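Local coordinates for molybdate-binding protein MolA (Haemophilus influenzae, PDB 3PSH), which binds molybdate and tungstate in the periplasm and delivers molybdate to the MolBC ABC transporter for low-affinity import, at residues Thr116-Glu121 with Thr128-Asp133; Leu204-Glu207 with Tyr212-Ala215; Ala166-Leu171 with Glu284-Gly289; Gly199-Leu204 with Leu288-Leu293. One frame throughout, in Å; residues are numbered along the deposited sequence.

Contact 1: Thr116-Glu121 with Thr128-Asp133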
# COMPACT_ATOMS: atom_id res chain seq x y z
N THR A 116 -11.88 4.24 5.16
CA THR A 116 -12.99 4.76 6.00
C THR A 116 -13.43 3.55 6.84
O THR A 116 -12.71 3.10 7.74
CB THR A 116 -14.09 5.47 5.12
OG1 THR A 116 -14.53 4.57 4.11
CG2 THR A 116 -13.57 6.72 4.47
N GLY A 117 -14.59 3.02 6.58
CA GLY A 117 -15.07 1.88 7.32
C GLY A 117 -15.60 2.26 8.70
O GLY A 117 -15.66 3.45 9.08
N GLU A 118 -15.93 1.21 9.44
CA GLU A 118 -16.44 1.30 10.81
C GLU A 118 -15.48 2.19 11.69
O GLU A 118 -14.25 1.93 11.80
CB GLU A 118 -16.49 -0.16 11.36
CG GLU A 118 -17.70 -1.10 10.96
CD GLU A 118 -17.81 -1.48 9.50
OE1 GLU A 118 -16.78 -1.60 8.79
OE2 GLU A 118 -18.98 -1.71 9.07
N VAL A 119 -16.03 3.23 12.31
CA VAL A 119 -15.29 4.03 13.31
C VAL A 119 -14.55 3.33 14.42
O VAL A 119 -13.42 3.74 14.75
CB VAL A 119 -16.20 5.06 13.99
CG1 VAL A 119 -15.94 6.46 13.48
CG2 VAL A 119 -17.73 4.64 13.93
N GLY A 120 -15.15 2.28 15.03
CA GLY A 120 -14.45 1.56 16.09
C GLY A 120 -13.20 0.81 15.68
O GLY A 120 -12.36 0.50 16.51
N GLU A 121 -13.07 0.59 14.35
CA GLU A 121 -11.97 -0.18 13.72
C GLU A 121 -10.85 0.69 13.18
O GLU A 121 -9.82 0.15 12.78
CB GLU A 121 -12.57 -1.04 12.56
CG GLU A 121 -13.58 -2.01 13.15
CD GLU A 121 -12.87 -3.09 13.98
OE1 GLU A 121 -12.05 -3.87 13.44
OE2 GLU A 121 -13.12 -3.18 15.23
N THR A 128 -11.98 -5.38 11.06
CA THR A 128 -13.13 -6.15 10.56
C THR A 128 -14.05 -5.08 9.88
O THR A 128 -14.54 -4.12 10.52
CB THR A 128 -13.90 -6.80 11.76
OG1 THR A 128 -13.01 -7.67 12.43
CG2 THR A 128 -15.14 -7.51 11.29
N LEU A 129 -14.30 -5.29 8.59
CA LEU A 129 -14.95 -4.32 7.76
C LEU A 129 -16.12 -4.97 7.04
O LEU A 129 -15.97 -6.03 6.42
CB LEU A 129 -14.00 -3.75 6.72
CG LEU A 129 -12.77 -3.10 7.28
CD1 LEU A 129 -11.81 -2.92 6.08
CD2 LEU A 129 -13.05 -1.75 7.97
N THR A 130 -17.28 -4.34 7.14
CA THR A 130 -18.45 -4.92 6.53
C THR A 130 -18.52 -4.62 5.02
O THR A 130 -19.26 -5.32 4.29
CB THR A 130 -19.78 -4.46 7.21
OG1 THR A 130 -19.90 -3.06 7.06
CG2 THR A 130 -19.85 -4.88 8.69
N ASP A 131 -17.70 -3.62 4.51
CA ASP A 131 -17.66 -3.32 3.12
C ASP A 131 -16.26 -2.81 2.81
O ASP A 131 -16.09 -1.56 2.55
CB ASP A 131 -18.62 -2.20 2.80
CG ASP A 131 -18.84 -1.95 1.23
OD1 ASP A 131 -18.01 -2.44 0.40
OD2 ASP A 131 -19.82 -1.36 0.79
N GLU A 132 -15.32 -3.74 2.79
CA GLU A 132 -13.88 -3.38 2.61
C GLU A 132 -13.58 -2.71 1.26
O GLU A 132 -12.79 -1.75 1.17
CB GLU A 132 -13.03 -4.61 2.94
CG GLU A 132 -13.20 -5.76 1.85
CD GLU A 132 -12.13 -6.85 1.91
OE1 GLU A 132 -11.38 -6.94 2.89
OE2 GLU A 132 -12.08 -7.58 0.84
N ASP A 133 -14.34 -3.11 0.22
CA ASP A 133 -14.16 -2.45 -1.03
C ASP A 133 -14.47 -0.91 -0.98
O ASP A 133 -13.64 -0.06 -1.42
CB ASP A 133 -14.95 -3.22 -2.15
CG ASP A 133 -14.57 -2.76 -3.59
OD1 ASP A 133 -13.32 -2.57 -3.93
OD2 ASP A 133 -15.45 -2.61 -4.44
O HOH W 1 -16.39 -1.34 6.01
O HOH W 2 -11.68 -6.43 14.72
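Glu118 grips Thr130 like a fork, one carboxylate oxygen for its backbone and one for its hydroxyl, and this pair is the tight part of the contact. Thr130 OG1 gives its proton to Glu118 OE2 at 2.6 Å, arriving on the syn lone pair. Thr130 N reaches Glu118 OE1 at 3.2 Å; its N-H points well at that oxygen (162°) but meets it from above the carboxylate plane. A bend at chi2 (66°) folds the Glu118 chain so that both oxygens face the threonine, and the two side chains cross at about a right angle. OE1 also accepts from a water that in turn takes the N-H of Asp131. Next to this pair, Leu129 CD2 packs on the bare CA of Gly117, 4.2 Å away.

The Glu121 end has less packing. Its one direct bond is a good one, Thr128 N donating to Glu121 OE1 at 2.8 Å on the anti side, 29° out of the carboxylate plane. On the solvent side a water bridges the same oxygen to Thr128 OG1, and Glu121 OE2 forms a salt bridge with Lys124. Both threonines are exposed; Leu129 is better covered.

Beyond Thr130 the chain turns into helix 132-151, with Asp131 as its N-cap through OD1 and the N of Lys134. The contact thus closes a surface loop leading from strand 109-112, the last of the N-terminal parallel sheet, into a capped helix start, consistent with the long helix that links the two lobes in Fe/B12-type periplasmic binding proteins.

Contact 2: Leu204-Glu207 with Tyr212-Ala215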
# COMPACT_ATOMS: atom_id res chain seq x y z
N LEU A 204 -8.64 -7.42 -2.24
CA LEU A 204 -9.38 -6.53 -3.15
C LEU A 204 -8.68 -6.48 -4.48
O LEU A 204 -9.29 -6.52 -5.56
CB LEU A 204 -9.57 -5.11 -2.61
CG LEU A 204 -10.70 -5.11 -1.49
CD1 LEU A 204 -10.55 -3.89 -0.69
CD2 LEU A 204 -12.03 -5.08 -2.19
N MET A 205 -7.35 -6.39 -4.43
CA MET A 205 -6.60 -6.36 -5.73
C MET A 205 -6.83 -7.66 -6.49
O MET A 205 -7.12 -7.60 -7.68
CB MET A 205 -5.09 -6.19 -5.53
CG MET A 205 -4.29 -6.14 -6.87
SD MET A 205 -2.48 -5.92 -6.39
CE MET A 205 -2.06 -7.55 -5.83
N MET A 206 -6.85 -8.75 -5.73
CA MET A 206 -7.11 -10.07 -6.34
C MET A 206 -8.55 -10.08 -6.88
O MET A 206 -8.77 -10.38 -8.10
CB MET A 206 -6.91 -11.13 -5.30
CG MET A 206 -5.41 -11.21 -4.94
SD MET A 206 -5.20 -12.52 -3.77
CE MET A 206 -3.39 -12.54 -3.39
N GLU A 207 -9.52 -9.57 -6.14
CA GLU A 207 -10.93 -9.65 -6.65
C GLU A 207 -11.13 -8.87 -7.93
O GLU A 207 -11.83 -9.31 -8.89
CB GLU A 207 -11.88 -9.09 -5.59
CG GLU A 207 -12.08 -10.07 -4.47
CD GLU A 207 -12.88 -9.43 -3.28
OE1 GLU A 207 -13.38 -8.29 -3.48
OE2 GLU A 207 -13.04 -10.12 -2.28
N TYR A 212 -8.99 -14.55 -6.28
CA TYR A 212 -9.49 -14.66 -4.91
C TYR A 212 -8.36 -15.01 -3.98
O TYR A 212 -7.57 -15.87 -4.31
CB TYR A 212 -10.53 -15.78 -4.83
CG TYR A 212 -10.90 -16.00 -3.41
CD1 TYR A 212 -11.42 -14.88 -2.63
CD2 TYR A 212 -10.64 -17.25 -2.77
CE1 TYR A 212 -11.75 -15.00 -1.25
CE2 TYR A 212 -10.89 -17.37 -1.33
CZ TYR A 212 -11.45 -16.22 -0.61
OH TYR A 212 -11.70 -16.41 0.74
N ASN A 213 -8.28 -14.35 -2.82
CA ASN A 213 -7.22 -14.55 -1.84
C ASN A 213 -7.57 -15.79 -1.01
O ASN A 213 -8.45 -15.67 -0.11
CB ASN A 213 -7.07 -13.27 -0.94
CG ASN A 213 -6.05 -13.46 0.14
OD1 ASN A 213 -5.43 -14.51 0.25
ND2 ASN A 213 -5.77 -12.39 0.92
N VAL A 214 -6.88 -16.94 -1.21
CA VAL A 214 -7.27 -18.18 -0.49
C VAL A 214 -7.27 -18.05 1.06
O VAL A 214 -8.06 -18.74 1.71
CB VAL A 214 -6.40 -19.38 -0.92
CG1 VAL A 214 -6.46 -19.46 -2.42
CG2 VAL A 214 -4.94 -19.17 -0.53
N ALA A 215 -6.43 -17.16 1.59
CA ALA A 215 -6.24 -17.00 3.07
C ALA A 215 -7.39 -16.18 3.70
O ALA A 215 -7.57 -16.27 4.93
CB ALA A 215 -4.98 -16.29 3.35
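Met206 reaches from helix 201-208 to Asn213 on strand 211-213, the edge strand of the C-terminal parallel sheet. Strand 184-188 lies next to 211-213 and parallel to it, and helix 201-208 is part of the connection between them, so the contact belongs to a beta-alpha-beta crossover of an alpha/beta lobe.

Across the two segments the interaction is van der Waals packing. Met206 CG stands opposite the carbonyl carbon (chi1 -69°) and the chain runs extended beyond it, which carries the sulfur over the strand backbone. There SD passes 4.0 Å from Tyr212 C, while at the root of the same side chain Met206 CB lies 4.1 Å from Tyr212 N. The backbones are correspondingly close, with Met206 CA 5.4 Å from Tyr212 CA. The Tyr212 side chain starts away from the helix, so it is the main chain of this residue that receives the methionine. Met206 also touches Thr186, on the neighbouring strand.

The hydrogen bonds of Asn213 are made elsewhere and fix its amide. Its ND2 donates to Tyr196 O, which ties the end of the strand to the backbone of a molybdate-binding residue. Its OD1 accepts from Ala215 N at 3.1 Å, an Asx turn by which the chain leaves the strand; the donor sits well above the carbonyl plane, 52° out of it. Tyr212 keeps its sheet bonds to Val184 and Thr186.

With the amide held from both ends, the aliphatic base of the asparagine is what meets the methionine: Met206 SD lies 3.5 Å from both Asn213 CA and Asn213 CB.

Contact 3: Ala166-Leu171 with Glu284-Gly289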
# COMPACT_ATOMS: atom_id res chain seq x y z
N ALA A 166 -8.92 5.12 -12.71
CA ALA A 166 -9.20 5.32 -14.11
C ALA A 166 -9.43 3.97 -14.83
O ALA A 166 -10.01 3.97 -15.94
CB ALA A 166 -8.03 6.02 -14.72
N ASN A 167 -8.91 2.86 -14.28
CA ASN A 167 -8.99 1.55 -14.99
C ASN A 167 -9.99 0.61 -14.38
O ASN A 167 -10.08 -0.55 -14.80
CB ASN A 167 -7.59 0.89 -15.15
CG ASN A 167 -6.68 1.76 -15.98
OD1 ASN A 167 -7.09 2.30 -17.02
ND2 ASN A 167 -5.46 1.93 -15.54
N ARG A 168 -10.64 1.03 -13.33
CA ARG A 168 -11.52 0.11 -12.59
C ARG A 168 -12.71 -0.31 -13.51
O ARG A 168 -13.09 -1.50 -13.50
CB ARG A 168 -12.08 0.85 -11.35
CG ARG A 168 -11.08 0.71 -10.22
CD ARG A 168 -11.32 -0.63 -9.51
NE ARG A 168 -10.34 -1.08 -8.46
CZ ARG A 168 -10.51 -0.79 -7.15
NH1 ARG A 168 -11.55 -0.03 -6.76
NH2 ARG A 168 -9.71 -1.29 -6.25
N LYS A 169 -13.20 0.62 -14.32
CA LYS A 169 -14.33 0.28 -15.24
C LYS A 169 -13.96 -0.79 -16.29
O LYS A 169 -14.73 -1.78 -16.42
CB LYS A 169 -15.02 1.50 -15.83
CG LYS A 169 -16.13 1.14 -16.82
CD LYS A 169 -16.50 2.35 -17.75
CE LYS A 169 -17.24 1.95 -19.08
NZ LYS A 169 -18.20 0.81 -18.84
N LEU A 170 -12.80 -0.64 -16.91
CA LEU A 170 -12.26 -1.63 -17.81
C LEU A 170 -12.27 -3.02 -17.17
O LEU A 170 -12.78 -4.02 -17.73
CB LEU A 170 -10.83 -1.20 -18.23
CG LEU A 170 -10.06 -2.29 -19.00
CD1 LEU A 170 -10.63 -2.37 -20.47
CD2 LEU A 170 -8.59 -1.91 -19.08
N LEU A 171 -11.70 -3.13 -15.96
CA LEU A 171 -11.65 -4.47 -15.34
C LEU A 171 -13.04 -4.97 -14.96
O LEU A 171 -13.26 -6.15 -15.08
CB LEU A 171 -10.78 -4.45 -14.07
CG LEU A 171 -9.31 -3.98 -14.36
CD1 LEU A 171 -8.54 -4.08 -13.08
CD2 LEU A 171 -8.59 -4.75 -15.51
N GLU A 284 -1.05 3.69 -7.41
CA GLU A 284 -0.48 2.91 -8.55
C GLU A 284 -0.86 1.47 -8.56
O GLU A 284 -0.84 0.84 -9.63
CB GLU A 284 1.08 3.04 -8.62
CG GLU A 284 1.86 2.38 -7.47
CD GLU A 284 1.96 3.14 -6.15
OE1 GLU A 284 1.17 4.09 -5.93
OE2 GLU A 284 2.85 2.76 -5.34
N ALA A 285 -1.16 0.94 -7.38
CA ALA A 285 -1.59 -0.50 -7.27
C ALA A 285 -2.93 -0.65 -7.92
O ALA A 285 -3.10 -1.64 -8.63
CB ALA A 285 -1.65 -0.91 -5.86
N LEU A 286 -3.87 0.28 -7.68
CA LEU A 286 -5.19 0.25 -8.44
C LEU A 286 -4.97 0.43 -9.92
O LEU A 286 -5.32 -0.44 -10.76
CB LEU A 286 -6.19 1.35 -7.92
CG LEU A 286 -6.78 0.84 -6.58
CD1 LEU A 286 -5.87 0.74 -5.30
CD2 LEU A 286 -8.02 1.73 -6.25
N ALA A 287 -4.33 1.56 -10.27
CA ALA A 287 -4.32 2.00 -11.64
C ALA A 287 -3.54 0.98 -12.56
O ALA A 287 -4.00 0.56 -13.67
CB ALA A 287 -3.75 3.37 -11.70
N LEU A 288 -2.36 0.61 -12.10
CA LEU A 288 -1.48 -0.22 -12.87
C LEU A 288 -1.46 -1.69 -12.35
O LEU A 288 -1.39 -2.68 -13.14
CB LEU A 288 -0.04 0.42 -12.83
CG LEU A 288 0.04 1.91 -13.18
CD1 LEU A 288 1.51 2.40 -13.00
CD2 LEU A 288 -0.41 2.17 -14.64
N GLY A 289 -1.39 -1.86 -11.04
CA GLY A 289 -1.22 -3.16 -10.50
C GLY A 289 -2.39 -4.09 -10.86
O GLY A 289 -2.13 -5.25 -11.18
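Over one face of the Arg168 guanidinium sits the methyl Leu286 CD2, 3.4 Å above the plane and displaced toward its rim, with Arg168 NH2 the nearest atom at 3.5 Å. The rim of the group is used for polar bonds: NE pairs with Glu290 OE1 and NH2 with Glu290 OE2, side-on, while NH1 donates to Asn137 OD1. A bend at chi2 (-84°) brings the guanidinium back to Leu286.

The second flat group is the Asn167 amide. Its ND2 donates to Ala287 O at 2.7 Å, a fairly straight bond (154°) with the acceptor close to the amide plane and the donor tilted 28° from the carbonyl plane of Ala287. That carbonyl lies within a widened pi-type turn, seen where Glu284 O accepts from both Leu288 N and Gly289 N, the latter at 3.1 Å. The backbones come close here, Asn167 CA lying 5.8 Å from Ala287 CA.

The start of helix 168-175 is fixed against helix 283-297 by one hydrogen bond and one van der Waals contact between a guanidinium face and a methyl. Helix 307-319 adjoins through Met310, which touches Asn167, and helix 201-208 through Tyr201, which touches both Arg168 and Leu286.

Contact 4: Gly199-Leu204 with Leu288-Leu293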
# COMPACT_ATOMS: atom_id res chain seq x y z
N GLY A 199 -9.85 -8.10 5.54
CA GLY A 199 -9.76 -6.67 5.94
C GLY A 199 -8.58 -5.97 5.33
O GLY A 199 -8.10 -4.92 5.88
N LYS A 200 -8.03 -6.54 4.21
CA LYS A 200 -6.84 -5.89 3.67
C LYS A 200 -7.02 -5.62 2.17
O LYS A 200 -7.64 -6.45 1.47
CB LYS A 200 -5.66 -6.86 3.88
CG LYS A 200 -5.26 -7.06 5.34
CD LYS A 200 -4.55 -5.78 5.91
CE LYS A 200 -4.79 -5.67 7.39
NZ LYS A 200 -4.10 -4.33 7.81
N TYR A 201 -6.29 -4.65 1.64
CA TYR A 201 -6.32 -4.34 0.15
C TYR A 201 -5.86 -5.56 -0.77
O TYR A 201 -6.37 -5.77 -1.90
CB TYR A 201 -5.49 -3.08 -0.21
CG TYR A 201 -5.46 -2.87 -1.70
CD1 TYR A 201 -6.64 -2.61 -2.41
CD2 TYR A 201 -4.23 -3.09 -2.39
CE1 TYR A 201 -6.62 -2.55 -3.81
CE2 TYR A 201 -4.15 -3.04 -3.74
CZ TYR A 201 -5.33 -2.73 -4.46
OH TYR A 201 -5.37 -2.72 -5.83
N THR A 202 -4.93 -6.36 -0.22
CA THR A 202 -4.43 -7.58 -0.92
C THR A 202 -5.61 -8.33 -1.61
O THR A 202 -5.59 -8.55 -2.85
CB THR A 202 -3.70 -8.49 0.06
OG1 THR A 202 -2.69 -7.73 0.82
CG2 THR A 202 -3.02 -9.64 -0.70
N GLY A 203 -6.64 -8.70 -0.82
CA GLY A 203 -7.72 -9.58 -1.39
C GLY A 203 -8.55 -8.77 -2.41
O GLY A 203 -9.19 -9.34 -3.29
N LEU A 204 -8.64 -7.42 -2.24
CA LEU A 204 -9.38 -6.53 -3.15
C LEU A 204 -8.68 -6.48 -4.48
O LEU A 204 -9.29 -6.52 -5.56
CB LEU A 204 -9.57 -5.11 -2.61
CG LEU A 204 -10.70 -5.11 -1.49
CD1 LEU A 204 -10.55 -3.89 -0.69
CD2 LEU A 204 -12.03 -5.08 -2.19
N LEU A 288 -2.36 0.61 -12.10
CA LEU A 288 -1.48 -0.22 -12.87
C LEU A 288 -1.46 -1.69 -12.35
O LEU A 288 -1.39 -2.68 -13.14
CB LEU A 288 -0.04 0.42 -12.83
CG LEU A 288 0.04 1.91 -13.18
CD1 LEU A 288 1.51 2.40 -13.00
CD2 LEU A 288 -0.41 2.17 -14.64
N GLY A 289 -1.39 -1.86 -11.04
CA GLY A 289 -1.22 -3.16 -10.50
C GLY A 289 -2.39 -4.09 -10.86
O GLY A 289 -2.13 -5.25 -11.18
N GLU A 290 -3.63 -3.66 -10.66
CA GLU A 290 -4.77 -4.54 -10.94
C GLU A 290 -4.83 -4.88 -12.43
O GLU A 290 -5.15 -6.01 -12.81
CB GLU A 290 -6.07 -3.86 -10.55
CG GLU A 290 -6.13 -3.75 -9.02
CD GLU A 290 -7.42 -3.07 -8.51
OE1 GLU A 290 -8.30 -2.66 -9.30
OE2 GLU A 290 -7.49 -2.85 -7.22
N VAL A 291 -4.39 -3.96 -13.27
CA VAL A 291 -4.38 -4.21 -14.76
C VAL A 291 -3.24 -5.26 -15.02
O VAL A 291 -3.48 -6.26 -15.74
CB VAL A 291 -4.19 -2.93 -15.61
CG1 VAL A 291 -4.13 -3.28 -17.11
CG2 VAL A 291 -5.34 -1.90 -15.31
N TRP A 292 -2.03 -5.08 -14.43
CA TRP A 292 -1.04 -6.16 -14.55
C TRP A 292 -1.53 -7.54 -14.16
O TRP A 292 -1.32 -8.54 -14.94
CB TRP A 292 0.22 -5.81 -13.75
CG TRP A 292 1.30 -6.90 -13.90
CD1 TRP A 292 2.29 -6.91 -14.82
CD2 TRP A 292 1.53 -7.99 -13.02
NE1 TRP A 292 3.10 -8.01 -14.64
CE2 TRP A 292 2.66 -8.71 -13.54
CE3 TRP A 292 0.85 -8.51 -11.87
CZ2 TRP A 292 3.12 -9.91 -12.92
CZ3 TRP A 292 1.30 -9.75 -11.27
CH2 TRP A 292 2.45 -10.40 -11.80
N LEU A 293 -2.21 -7.64 -12.99
CA LEU A 293 -2.58 -8.96 -12.53
C LEU A 293 -3.71 -9.50 -13.48
O LEU A 293 -3.74 -10.72 -13.80
CB LEU A 293 -3.07 -8.91 -11.05
CG LEU A 293 -3.49 -10.24 -10.44
CD1 LEU A 293 -2.33 -11.25 -10.45
CD2 LEU A 293 -3.93 -9.92 -8.98
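A single buried hydrogen bond, Tyr201 to Glu290, joins the start of helix 201-208 to helix 283-297 inside the C-terminal lobe. The backbones stand well apart, with the nearest CA pair, Leu204 CA to Glu290 CA, 9.3 Å apart, so side chains have to bridge the gap. Both are suited to it. The Tyr201 ring is placed by a chi1 of 175°, with CG opposite the backbone N, while Glu290 extends straight beyond CG.

Tyr201 OH donates to Glu290 OE2 at a short 2.5 Å. The hydroxyl approaches on the anti side of the carboxylate, 24° out of its plane, and OE2 lies at the ring edge, in the ring plane, 3.5 Å from Tyr201 CE1. Ring and carboxylate are nearly coplanar, their planes 18° apart. They meet as edge and oxygen, without stacking. The Glu290 CG methylene also comes close to the hydroxyl oxygen, 3.4 Å from Tyr201 OH.

Arg168 takes both oxygens, NE to OE1 and NH2 to OE2, so OE2 is shared by the guanidinium and the phenol. Under this two-point grip plus the hydroxyl, the buried carboxylate would probably remain ionised, and its rotation is restricted.

The bond also lies close to the binding site: the Tyr201 side chain is about 7 Å from the bound molybdate, and its backbone is hydrogen-bonded to that of Gly279, a molybdate-binding residue. Next to Tyr201, Thr202 OG1 is hydrogen-bonded to Ala277 O, holding the same loop. Glu290 packs on Met205 and His208 of helix 201-208, Leu204 rests on helix 132-151, and helix 307-319 flanks helix 283-297 at Leu288 and Val291.

Contact 1 lies at the surface, and waters help hold its carboxylates to backbone N-H groups and a hydroxyl. Contacts 2 and 4 are buried and share helix 201-208, which faces the sheet edge with a methionine and helix 283-297 with a tyrosine. Contact 3, partly buried, uses helix 283-297 as well; Arg168 and Glu290 pair between contacts 3 and 4, making a buried polar network of Arg168, Glu290 and Tyr201. The chemistry follows depth: solvent-bridged loop bonds outside, then a guanidinium over a leucine, then sulfur packing and a short buried bond. Contact 1 meets helix 201-208 where Asp133 OD1 lies 3.3 Å from Leu204 CD2.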